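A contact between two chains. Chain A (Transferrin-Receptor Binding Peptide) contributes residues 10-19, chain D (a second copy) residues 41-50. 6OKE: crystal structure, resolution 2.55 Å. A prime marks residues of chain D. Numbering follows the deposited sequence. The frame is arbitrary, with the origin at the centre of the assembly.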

# COMPACT_ATOMS: atom_id res chain seq x y z
N CYS A 10 -15.52 0.21 4.27
CA CYS A 10 -15.02 -0.54 3.09
C CYS A 10 -15.63 -1.95 3.03
O CYS A 10 -15.24 -2.72 2.16
CB CYS A 10 -13.50 -0.62 3.07
SG CYS A 10 -12.67 0.99 2.86
N MET A 11 -16.55 -2.27 3.93
CA MET A 11 -17.15 -3.63 4.04
C MET A 11 -18.03 -3.87 2.81
O MET A 11 -18.07 -5.02 2.34
CB MET A 11 -17.96 -3.82 5.32
CG MET A 11 -17.11 -4.21 6.52
SD MET A 11 -16.11 -5.71 6.25
CE MET A 11 -17.38 -6.98 6.33
N LYS A 12 -18.69 -2.82 2.30
CA LYS A 12 -19.54 -2.90 1.08
C LYS A 12 -18.72 -3.43 -0.09
O LYS A 12 -19.29 -4.11 -0.96
CB LYS A 12 -20.19 -1.55 0.78
CG LYS A 12 -19.27 -0.45 0.30
CD LYS A 12 -19.88 0.93 0.50
CE LYS A 12 -19.03 2.03 -0.08
NZ LYS A 12 -18.91 1.91 -1.56
N TYR A 13 -17.42 -3.13 -0.12
CA TYR A 13 -16.47 -3.56 -1.18
C TYR A 13 -16.12 -5.04 -0.97
O TYR A 13 -15.90 -5.74 -1.96
CB TYR A 13 -15.25 -2.65 -1.21
CG TYR A 13 -15.55 -1.27 -1.74
CD1 TYR A 13 -15.79 -1.07 -3.08
CD2 TYR A 13 -15.65 -0.18 -0.89
CE1 TYR A 13 -16.05 0.20 -3.58
CE2 TYR A 13 -15.94 1.09 -1.37
CZ TYR A 13 -16.13 1.28 -2.73
OH TYR A 13 -16.41 2.52 -3.22
N ASN A 14 -16.09 -5.50 0.28
CA ASN A 14 -15.96 -6.94 0.61
C ASN A 14 -17.23 -7.67 0.17
O ASN A 14 -17.11 -8.70 -0.47
CB ASN A 14 -15.66 -7.17 2.09
CG ASN A 14 -15.15 -8.57 2.36
OD1 ASN A 14 -15.80 -9.35 3.05
ND2 ASN A 14 -14.00 -8.89 1.79
N ASP A 15 -18.41 -7.14 0.50
CA ASP A 15 -19.72 -7.70 0.07
C ASP A 15 -19.67 -7.98 -1.44
O ASP A 15 -19.97 -9.11 -1.83
CB ASP A 15 -20.90 -6.77 0.41
CG ASP A 15 -21.09 -6.48 1.88
OD1 ASP A 15 -20.41 -7.13 2.72
OD2 ASP A 15 -21.92 -5.60 2.19
N GLU A 16 -19.29 -6.98 -2.24
CA GLU A 16 -19.21 -7.11 -3.72
C GLU A 16 -18.23 -8.22 -4.11
O GLU A 16 -18.54 -8.96 -5.05
CB GLU A 16 -18.82 -5.77 -4.36
CG GLU A 16 -20.02 -4.87 -4.55
CD GLU A 16 -21.12 -5.50 -5.40
OE1 GLU A 16 -22.32 -5.27 -5.10
OE2 GLU A 16 -20.79 -6.25 -6.35
N LEU A 17 -17.11 -8.33 -3.42
CA LEU A 17 -16.08 -9.38 -3.64
C LEU A 17 -16.64 -10.75 -3.25
O LEU A 17 -16.41 -11.71 -3.98
CB LEU A 17 -14.82 -9.06 -2.83
CG LEU A 17 -13.67 -10.04 -2.97
CD1 LEU A 17 -13.24 -10.21 -4.43
CD2 LEU A 17 -12.50 -9.61 -2.09
N GLU A 18 -17.36 -10.84 -2.13
CA GLU A 18 -18.05 -12.08 -1.68
C GLU A 18 -19.01 -12.53 -2.78
O GLU A 18 -18.94 -13.71 -3.15
CB GLU A 18 -18.82 -11.87 -0.37
CG GLU A 18 -17.93 -11.49 0.81
CD GLU A 18 -17.06 -12.60 1.38
OE1 GLU A 18 -17.21 -13.76 0.95
OE2 GLU A 18 -16.24 -12.30 2.30
N LYS A 19 -19.86 -11.63 -3.28
CA LYS A 19 -20.88 -11.93 -4.32
C LYS A 19 -20.18 -12.39 -5.61
O LYS A 19 -20.66 -13.35 -6.23
CB LYS A 19 -21.79 -10.73 -4.58
N LEU D 41 -5.75 -10.58 5.47
CA LEU D 41 -6.71 -9.44 5.38
C LEU D 41 -8.05 -9.97 4.88
O LEU D 41 -9.09 -9.61 5.49
CB LEU D 41 -6.15 -8.39 4.42
CG LEU D 41 -7.08 -7.24 4.04
CD1 LEU D 41 -7.60 -6.52 5.27
CD2 LEU D 41 -6.34 -6.27 3.13
N LEU D 42 -8.04 -10.79 3.83
CA LEU D 42 -9.29 -11.32 3.23
C LEU D 42 -9.94 -12.28 4.23
O LEU D 42 -11.16 -12.12 4.46
CB LEU D 42 -8.97 -11.97 1.88
CG LEU D 42 -8.47 -11.01 0.82
CD1 LEU D 42 -8.49 -11.64 -0.56
CD2 LEU D 42 -9.30 -9.73 0.81
N TYR D 43 -9.16 -13.19 4.83
CA TYR D 43 -9.59 -14.09 5.94
C TYR D 43 -10.32 -13.25 6.99
O TYR D 43 -11.48 -13.54 7.29
CB TYR D 43 -8.39 -14.81 6.56
CG TYR D 43 -7.91 -16.06 5.85
CD1 TYR D 43 -8.12 -16.25 4.50
CD2 TYR D 43 -7.17 -17.02 6.52
CE1 TYR D 43 -7.67 -17.39 3.84
CE2 TYR D 43 -6.70 -18.15 5.88
CZ TYR D 43 -6.95 -18.34 4.53
OH TYR D 43 -6.51 -19.45 3.87
N CYS D 44 -9.67 -12.20 7.51
CA CYS D 44 -10.23 -11.31 8.55
C CYS D 44 -11.56 -10.71 8.08
O CYS D 44 -12.55 -10.80 8.82
CB CYS D 44 -9.27 -10.20 8.92
SG CYS D 44 -9.69 -9.43 10.50
N LEU D 45 -11.58 -10.11 6.88
CA LEU D 45 -12.80 -9.47 6.31
C LEU D 45 -13.91 -10.50 6.14
O LEU D 45 -15.08 -10.15 6.29
CB LEU D 45 -12.45 -8.82 4.97
CG LEU D 45 -11.65 -7.53 5.07
CD1 LEU D 45 -11.29 -7.03 3.68
CD2 LEU D 45 -12.42 -6.46 5.83
N ASP D 46 -13.54 -11.73 5.80
CA ASP D 46 -14.48 -12.84 5.49
C ASP D 46 -15.24 -13.21 6.76
O ASP D 46 -16.48 -13.37 6.68
CB ASP D 46 -13.74 -14.04 4.89
CG ASP D 46 -14.66 -15.15 4.46
OD1 ASP D 46 -15.29 -15.76 5.35
OD2 ASP D 46 -14.74 -15.40 3.24
N HIS D 47 -14.53 -13.34 7.88
CA HIS D 47 -15.09 -13.71 9.21
C HIS D 47 -16.04 -12.61 9.72
O HIS D 47 -17.07 -12.97 10.32
CB HIS D 47 -13.95 -13.99 10.19
N CYS D 48 -15.74 -11.33 9.47
CA CYS D 48 -16.63 -10.19 9.82
C CYS D 48 -17.95 -10.33 9.07
O CYS D 48 -19.00 -10.10 9.68
CB CYS D 48 -16.03 -8.83 9.47
SG CYS D 48 -14.63 -8.33 10.50
N HIS D 49 -17.86 -10.67 7.78
CA HIS D 49 -19.01 -10.83 6.84
C HIS D 49 -20.00 -11.88 7.39
O HIS D 49 -21.22 -11.60 7.33
CB HIS D 49 -18.51 -11.18 5.43
CG HIS D 49 -19.59 -11.32 4.42
ND1 HIS D 49 -19.91 -10.32 3.52
CD2 HIS D 49 -20.43 -12.34 4.15
CE1 HIS D 49 -20.90 -10.71 2.75
NE2 HIS D 49 -21.24 -11.95 3.12
N SER D 50 -19.50 -13.01 7.89
CA SER D 50 -20.29 -14.18 8.37
C SER D 50 -20.16 -14.33 9.89
O SER D 50 -20.08 -13.36 10.66
CB SER D 50 -19.85 -15.43 7.65
OG SER D 50 -19.88 -15.24 6.24

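Two helices cross almost at right angles, 93° between their directions, with axes 10.4 Å apart at closest approach, burying 414 Å² summed over both stretches. The backbones come nearest at Asn14 and Leu45′, their CA atoms 7.0 Å apart.

The CA-to-CB bond of Met11 points sideways to chain D, yet chi angles of m, m and m fold the unbranched chain back toward it. Met11 SD then lies 3.8 Å from Leu45′ CD2, and Met11 CE reaches 3.9 Å from Cys48′ CB. A flexible thioether suits this place, since it can bend to follow an apolar surface. Leu45′, with chi1 m and chi2 t, points toward chain A, and an apolar leucine suits this buried place facing Met11 SD. Farther along, Leu17 CD2 and Leu42′ CD2 meet more loosely at 4.3 Å.

His49′, chi1 t, extends its ring across chain A and loses the most area, 79 Å². Its flat ring offers a face to carbon and a donor at its edge. Glu18, with chi1 and chi2 both m, lays its aliphatic portion over one ring face: CG is 3.7 Å from the His49′ ring centroid, a CH-pi contact. At the ring edge, the short acidic side chain of Asp15, its CB sideways and chi1 m, brings OD1 to accept a weak hydrogen bond from His49′ ND1, 3.3 Å long and bent to 129°. Less favourably, the carboxylate atoms Glu18 OE2 and Asp46′ OD2 approach to 3.6 Å, a like-charge pair.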